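Local atomic coordinates of nucleoporin NUP82 (Saccharomyces cerevisiae, PDB entry 3PBP), a protein that serves as a structural component of the nuclear pore complex, its N-terminal domain, the part described here, containing the region that interacts with NUP116. Residues D184-Y195 and I302-E313. The protein carries 1 engineered substitution. Numbering follows the deposited sequence.
Sequences DLEFSKDGLTLY and IATILIDNGQNE
Asp184 and Ile302 define the tightly packed end: Ile302 N donates to Asp184 OD2 over 3.0 Å, and an N-H...O angle of 170° makes this bond nearly straight, although it meets the anti side of the carboxylate, somewhat out of plane. Asp184 OD1 accepts Leu185 N from above that plane and pairs with Lys129, which fixes the rotation of the group. Replacing Asp184 by an alanine removes both oxygens, so Ile302 N is likely to lose its acceptor and Lys129 its charged mate. Beside it, buried Ile302 packs with two branches: CG2 against Glu186 CB (3.7 Å) and CD1 against Tyr195 CB (3.9 Å); CG1 anti to the backbone N (chi1 -174°) carries CD1 to the tyrosine. Strands 184-187 and 302-306 belong to different sheets and run nearly parallel, 14° apart with axes 6.4 Å distant, consistent with neighbouring blades of the beta-propeller facing each other through side chains. Glu313 OE2 then lies in the plane of the Tyr195 ring at its edge, 3.5 Å from CE2, and takes a weak hydrogen bond from Ser188 OG. Toward the partly exposed side, apolar packing gives way to polar and long-chain contacts. Lys189 bends at chi2 and chi4, bringing NZ above the carbonyl plane of Thr304 O (3.2 Å) and into a salt bridge with Glu186 OE2 (3.6 Å). Farther along, the extended Gln311 lays its amide alongside Asp190, CD 3.7 Å from Asp190 CA, and also touches helix 220-235.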
ATOM      1  N   ASP A 184       3.944   1.848   5.509  1.00 58.15           N
ATOM      2  CA  ASP A 184       2.522   2.018   5.758  1.00 55.28           C
ATOM      3  C   ASP A 184       1.665   1.625   4.567  1.00 54.00           C
ATOM      4  O   ASP A 184       2.125   1.529   3.434  1.00 53.27           O
ATOM      5  CB  ASP A 184       2.250   3.473   6.163  1.00 55.51           C
ATOM      6  CG  ASP A 184       0.975   3.635   6.979  1.00 56.00           C
ATOM      7  OD1 ASP A 184       0.333   2.622   7.314  1.00 53.93           O
ATOM      8  OD2 ASP A 184       0.612   4.790   7.290  1.00 58.11           O
ATOM      9  N   LEU A 185       0.396   1.405   4.865  1.00 54.51           N
ATOM     10  CA  LEU A 185      -0.608   0.974   3.909  1.00 53.26           C
ATOM     11  C   LEU A 185      -1.854   1.793   4.164  1.00 53.05           C
ATOM     12  O   LEU A 185      -2.143   2.167   5.310  1.00 51.21           O
ATOM     13  CB  LEU A 185      -0.941  -0.483   4.171  1.00 54.98           C
ATOM     14  CG  LEU A 185      -0.654  -1.490   3.085  1.00 55.69           C
ATOM     15  CD1 LEU A 185       0.753  -1.280   2.551  1.00 58.41           C
ATOM     16  CD2 LEU A 185      -0.841  -2.876   3.666  1.00 56.14           C
ATOM     17  N   GLU A 186      -2.607   2.044   3.106  1.00 52.60           N
ATOM     18  CA  GLU A 186      -3.815   2.831   3.235  1.00 53.89           C
ATOM     19  C   GLU A 186      -4.692   2.624   2.012  1.00 52.35           C
ATOM     20  O   GLU A 186      -4.226   2.648   0.878  1.00 52.16           O
ATOM     21  CB  GLU A 186      -3.436   4.315   3.398  1.00 58.00           C
ATOM     22  CG  GLU A 186      -4.588   5.313   3.539  1.00 64.67           C
ATOM     23  CD  GLU A 186      -5.460   5.075   4.769  1.00 69.49           C
ATOM     24  OE1 GLU A 186      -4.916   4.651   5.815  1.00 69.94           O
ATOM     25  OE2 GLU A 186      -6.690   5.333   4.687  1.00 73.42           O
ATOM     26  N   PHE A 187      -5.972   2.405   2.248  1.00 51.35           N
ATOM     27  CA  PHE A 187      -6.901   2.225   1.153  1.00 50.27           C
ATOM     28  C   PHE A 187      -7.409   3.564   0.634  1.00 49.22           C
ATOM     29  O   PHE A 187      -7.630   4.507   1.389  1.00 48.26           O
ATOM     30  CB  PHE A 187      -8.095   1.391   1.604  1.00 49.03           C
ATOM     31  CG  PHE A 187      -7.910  -0.084   1.437  1.00 49.79           C
ATOM     32  CD1 PHE A 187      -8.137  -0.696   0.207  1.00 48.41           C
ATOM     33  CD2 PHE A 187      -7.511  -0.875   2.518  1.00 50.77           C
ATOM     34  CE1 PHE A 187      -7.966  -2.092   0.047  1.00 49.30           C
ATOM     35  CE2 PHE A 187      -7.338  -2.270   2.363  1.00 51.32           C
ATOM     36  CZ  PHE A 187      -7.567  -2.877   1.123  1.00 47.48           C
ATOM     37  N   SER A 188      -7.580   3.632  -0.673  1.00 49.24           N
ATOM     38  CA  SER A 188      -8.117   4.813  -1.296  1.00 51.88           C
ATOM     39  C   SER A 188      -9.595   4.810  -0.938  1.00 53.99           C
ATOM     40  O   SER A 188     -10.159   3.759  -0.646  1.00 55.99           O
ATOM     41  CB  SER A 188      -7.968   4.720  -2.804  1.00 51.61           C
ATOM     42  OG  SER A 188      -8.716   5.747  -3.417  1.00 52.33           O
ATOM     43  N   LYS A 189     -10.237   5.968  -0.969  1.00 54.38           N
ATOM     44  CA  LYS A 189     -11.644   6.014  -0.627  1.00 54.24           C
ATOM     45  C   LYS A 189     -12.502   5.479  -1.774  1.00 54.78           C
ATOM     46  O   LYS A 189     -13.729   5.442  -1.685  1.00 54.78           O
ATOM     47  CB  LYS A 189     -12.045   7.445  -0.237  1.00 53.69           C
ATOM     48  CG  LYS A 189     -11.431   7.918   1.094  1.00 51.49           C
ATOM     49  CD  LYS A 189     -11.919   7.095   2.277  1.00 51.87           C
ATOM     50  CE  LYS A 189     -11.167   7.375   3.583  1.00 51.06           C
ATOM     51  NZ  LYS A 189      -9.865   6.620   3.710  1.00 54.21           N
ATOM     52  N   ASP A 190     -11.846   5.055  -2.850  1.00 55.33           N
ATOM     53  CA  ASP A 190     -12.551   4.478  -3.998  1.00 55.49           C
ATOM     54  C   ASP A 190     -12.919   3.037  -3.602  1.00 55.65           C
ATOM     55  O   ASP A 190     -13.881   2.457  -4.114  1.00 57.29           O
ATOM     56  CB  ASP A 190     -11.646   4.475  -5.246  1.00 55.77           C
ATOM     57  CG  ASP A 190     -10.581   3.348  -5.221  1.00 59.97           C
ATOM     58  OD1 ASP A 190     -10.043   3.037  -4.129  1.00 61.48           O
ATOM     59  OD2 ASP A 190     -10.264   2.780  -6.302  1.00 59.35           O
ATOM     60  N   GLY A 191     -12.139   2.469  -2.687  1.00 53.64           N
ATOM     61  CA  GLY A 191     -12.398   1.122  -2.219  1.00 52.68           C
ATOM     62  C   GLY A 191     -11.716   0.019  -3.008  1.00 52.64           C
ATOM     63  O   GLY A 191     -11.591  -1.107  -2.505  1.00 52.13           O
ATOM     64  N   LEU A 192     -11.264   0.337  -4.224  1.00 50.15           N
ATOM     65  CA  LEU A 192     -10.611  -0.646  -5.091  1.00 48.74           C
ATOM     66  C   LEU A 192      -9.087  -0.499  -5.181  1.00 48.78           C
ATOM     67  O   LEU A 192      -8.416  -1.320  -5.815  1.00 47.50           O
ATOM     68  CB  LEU A 192     -11.199  -0.541  -6.497  1.00 46.69           C
ATOM     69  CG  LEU A 192     -12.730  -0.485  -6.555  1.00 47.42           C
ATOM     70  CD1 LEU A 192     -13.183  -0.086  -7.946  1.00 42.35           C
ATOM     71  CD2 LEU A 192     -13.314  -1.847  -6.148  1.00 46.09           C
ATOM     72  N   THR A 193      -8.541   0.530  -4.537  1.00 48.22           N
ATOM     73  CA  THR A 193      -7.108   0.790  -4.610  1.00 47.86           C
ATOM     74  C   THR A 193      -6.385   0.754  -3.283  1.00 47.20           C
ATOM     75  O   THR A 193      -6.882   1.272  -2.292  1.00 48.62           O
ATOM     76  CB  THR A 193      -6.855   2.171  -5.243  1.00 48.21           C
ATOM     77  OG1 THR A 193      -7.393   2.197  -6.572  1.00 50.13           O
ATOM     78  CG2 THR A 193      -5.373   2.468  -5.296  1.00 48.67           C
ATOM     79  N   LEU A 194      -5.199   0.159  -3.267  1.00 45.88           N
ATOM     80  CA  LEU A 194      -4.407   0.103  -2.047  1.00 46.24           C
ATOM     81  C   LEU A 194      -3.091   0.856  -2.265  1.00 47.32           C
ATOM     82  O   LEU A 194      -2.273   0.467  -3.097  1.00 46.81           O
ATOM     83  CB  LEU A 194      -4.131  -1.353  -1.655  1.00 44.26           C
ATOM     84  CG  LEU A 194      -3.273  -1.555  -0.411  1.00 44.69           C
ATOM     85  CD1 LEU A 194      -3.977  -0.961   0.812  1.00 42.05           C
ATOM     86  CD2 LEU A 194      -3.001  -3.048  -0.216  1.00 45.47           C
ATOM     87  N   TYR A 195      -2.907   1.950  -1.529  1.00 48.71           N
ATOM     88  CA  TYR A 195      -1.693   2.755  -1.626  1.00 51.76           C
ATOM     89  C   TYR A 195      -0.643   2.236  -0.642  1.00 52.41           C
ATOM     90  O   TYR A 195      -0.967   1.931   0.500  1.00 54.23           O
ATOM     91  CB  TYR A 195      -1.985   4.222  -1.287  1.00 51.90           C
ATOM     92  CG  TYR A 195      -2.750   5.002  -2.323  1.00 51.15           C
ATOM     93  CD1 TYR A 195      -2.179   5.323  -3.543  1.00 51.06           C
ATOM     94  CD2 TYR A 195      -4.030   5.473  -2.050  1.00 54.01           C
ATOM     95  CE1 TYR A 195      -2.859   6.103  -4.470  1.00 53.80           C
ATOM     96  CE2 TYR A 195      -4.722   6.253  -2.963  1.00 55.05           C
ATOM     97  CZ  TYR A 195      -4.128   6.566  -4.174  1.00 56.54           C
ATOM     98  OH  TYR A 195      -4.799   7.357  -5.074  1.00 58.11           O
ATOM     99  N   ILE A 302       1.005   7.315   5.722  1.00 57.60           N
ATOM    100  CA  ILE A 302       0.166   7.736   4.622  1.00 56.26           C
ATOM    101  C   ILE A 302      -1.293   7.594   5.072  1.00 55.93           C
ATOM    102  O   ILE A 302      -1.670   6.643   5.771  1.00 55.80           O
ATOM    103  CB  ILE A 302       0.451   6.910   3.344  1.00 55.96           C
ATOM    104  CG1 ILE A 302      -0.357   7.485   2.180  1.00 55.46           C
ATOM    105  CG2 ILE A 302       0.131   5.433   3.565  1.00 54.09           C
ATOM    106  CD1 ILE A 302      -0.033   6.837   0.829  1.00 55.27           C
ATOM    107  N   ALA A 303      -2.104   8.568   4.699  1.00 54.61           N
ATOM    108  CA  ALA A 303      -3.501   8.563   5.085  1.00 53.41           C
ATOM    109  C   ALA A 303      -4.330   9.055   3.931  1.00 53.11           C
ATOM    110  O   ALA A 303      -3.852   9.797   3.076  1.00 50.65           O
ATOM    111  CB  ALA A 303      -3.719   9.477   6.293  1.00 53.24           C
ATOM    112  N   THR A 304      -5.590   8.652   3.925  1.00 53.68           N
ATOM    113  CA  THR A 304      -6.490   9.061   2.873  1.00 53.83           C
ATOM    114  C   THR A 304      -7.648   9.800   3.515  1.00 54.30           C
ATOM    115  O   THR A 304      -8.255   9.307   4.453  1.00 53.50           O
ATOM    116  CB  THR A 304      -6.960   7.833   2.084  1.00 53.61           C
ATOM    117  OG1 THR A 304      -6.022   7.564   1.035  1.00 50.21           O
ATOM    118  CG2 THR A 304      -8.302   8.067   1.489  1.00 54.79           C
ATOM    119  N   ILE A 305      -7.928  11.000   3.018  1.00 55.86           N
ATOM    120  CA  ILE A 305      -9.001  11.815   3.567  1.00 56.99           C
ATOM    121  C   ILE A 305     -10.043  12.168   2.530  1.00 58.71           C
ATOM    122  O   ILE A 305      -9.741  12.719   1.469  1.00 59.70           O
ATOM    123  CB  ILE A 305      -8.481  13.139   4.160  1.00 56.66           C
ATOM    124  CG1 ILE A 305      -7.423  12.852   5.222  1.00 56.74           C
ATOM    125  CG2 ILE A 305      -9.636  13.928   4.756  1.00 55.81           C
ATOM    126  CD1 ILE A 305      -6.065  12.482   4.639  1.00 58.04           C
ATOM    127  N   LEU A 306     -11.287  11.872   2.868  1.00 59.81           N
ATOM    128  CA  LEU A 306     -12.399  12.133   1.987  1.00 59.44           C
ATOM    129  C   LEU A 306     -12.746  13.629   1.960  1.00 60.47           C
ATOM    130  O   LEU A 306     -12.827  14.283   2.994  1.00 59.66           O
ATOM    131  CB  LEU A 306     -13.580  11.283   2.450  1.00 58.39           C
ATOM    132  CG  LEU A 306     -14.662  11.005   1.419  1.00 57.40           C
ATOM    133  CD1 LEU A 306     -14.056  10.409   0.170  1.00 56.29           C
ATOM    134  CD2 LEU A 306     -15.661  10.062   2.021  1.00 57.55           C
ATOM    135  N   ILE A 307     -12.945  14.154   0.757  1.00 63.25           N
ATOM    136  CA  ILE A 307     -13.269  15.561   0.528  1.00 66.28           C
ATOM    137  C   ILE A 307     -14.769  15.826   0.314  1.00 68.85           C
ATOM    138  O   ILE A 307     -15.289  16.862   0.719  1.00 68.02           O
ATOM    139  CB  ILE A 307     -12.488  16.067  -0.688  1.00 66.68           C
ATOM    140  CG1 ILE A 307     -11.166  16.648  -0.235  1.00 67.84           C
ATOM    141  CG2 ILE A 307     -13.278  17.081  -1.467  1.00 67.78           C
ATOM    142  CD1 ILE A 307     -10.348  17.117  -1.418  1.00 71.00           C
ATOM    143  N   ASP A 308     -15.456  14.899  -0.341  1.00 71.67           N
ATOM    144  CA  ASP A 308     -16.885  15.046  -0.573  1.00 74.83           C
ATOM    145  C   ASP A 308     -17.577  13.689  -0.509  1.00 76.86           C
ATOM    146  O   ASP A 308     -17.115  12.796   0.197  1.00 78.33           O
ATOM    147  CB  ASP A 308     -17.145  15.699  -1.927  1.00 75.75           C
ATOM    148  CG  ASP A 308     -16.623  14.877  -3.083  1.00 76.61           C
ATOM    149  OD1 ASP A 308     -16.441  13.652  -2.921  1.00 77.98           O
ATOM    150  OD2 ASP A 308     -16.410  15.461  -4.164  1.00 77.27           O
ATOM    151  N   ASN A 309     -18.677  13.537  -1.244  1.00 78.92           N
ATOM    152  CA  ASN A 309     -19.430  12.282  -1.257  1.00 81.20           C
ATOM    153  C   ASN A 309     -19.336  11.549  -2.575  1.00 81.56           C
ATOM    154  O   ASN A 309     -20.196  10.721  -2.884  1.00 82.62           O
ATOM    155  CB  ASN A 309     -20.900  12.547  -0.960  1.00 83.30           C
ATOM    156  CG  ASN A 309     -21.110  13.120   0.420  1.00 87.06           C
ATOM    157  OD1 ASN A 309     -20.813  12.465   1.431  1.00 87.95           O
ATOM    158  ND2 ASN A 309     -21.614  14.356   0.479  1.00 87.50           N
ATOM    159  N   GLY A 310     -18.298  11.854  -3.348  1.00 81.46           N
ATOM    160  CA  GLY A 310     -18.118  11.220  -4.641  1.00 79.14           C
ATOM    161  C   GLY A 310     -16.749  10.595  -4.784  1.00 78.35           C
ATOM    162  O   GLY A 310     -16.160  10.640  -5.869  1.00 79.19           O
ATOM    163  N   GLN A 311     -16.243  10.016  -3.695  1.00 75.55           N
ATOM    164  CA  GLN A 311     -14.932   9.366  -3.681  1.00 72.56           C
ATOM    165  C   GLN A 311     -13.741  10.284  -3.935  1.00 71.36           C
ATOM    166  O   GLN A 311     -12.636   9.797  -4.184  1.00 70.99           O
ATOM    167  CB  GLN A 311     -14.884   8.228  -4.692  1.00 71.62           C
ATOM    168  CG  GLN A 311     -15.752   7.056  -4.352  1.00 72.48           C
ATOM    169  CD  GLN A 311     -15.635   5.959  -5.382  1.00 73.27           C
ATOM    170  OE1 GLN A 311     -14.930   6.109  -6.387  1.00 71.91           O
ATOM    171  NE2 GLN A 311     -16.323   4.843  -5.143  1.00 74.68           N
ATOM    172  N   ASN A 312     -13.948  11.600  -3.889  1.00 69.32           N
ATOM    173  CA  ASN A 312     -12.835  12.523  -4.090  1.00 67.42           C
ATOM    174  C   ASN A 312     -12.028  12.592  -2.784  1.00 66.11           C
ATOM    175  O   ASN A 312     -12.580  12.841  -1.707  1.00 64.20           O
ATOM    176  CB  ASN A 312     -13.340  13.911  -4.514  1.00 67.56           C
ATOM    177  CG  ASN A 312     -13.770  13.957  -5.991  1.00 68.18           C
ATOM    178  OD1 ASN A 312     -13.031  13.542  -6.892  1.00 66.26           O
ATOM    179  ND2 ASN A 312     -14.965  14.473  -6.236  1.00 68.13           N
ATOM    180  N   GLU A 313     -10.719  12.361  -2.891  1.00 64.40           N
ATOM    181  CA  GLU A 313      -9.839  12.334  -1.725  1.00 63.14           C
ATOM    182  C   GLU A 313      -8.495  13.037  -1.854  1.00 61.64           C
ATOM    183  O   GLU A 313      -8.051  13.412  -2.945  1.00 62.76           O
ATOM    184  CB  GLU A 313      -9.547  10.886  -1.358  1.00 63.45           C
ATOM    185  CG  GLU A 313      -9.156  10.083  -2.581  1.00 64.24           C
ATOM    186  CD  GLU A 313      -8.492   8.778  -2.247  1.00 64.78           C
ATOM    187  OE1 GLU A 313      -8.904   8.138  -1.264  1.00 64.17           O
ATOM    188  OE2 GLU A 313      -7.561   8.383  -2.984  1.00 66.99           O
TER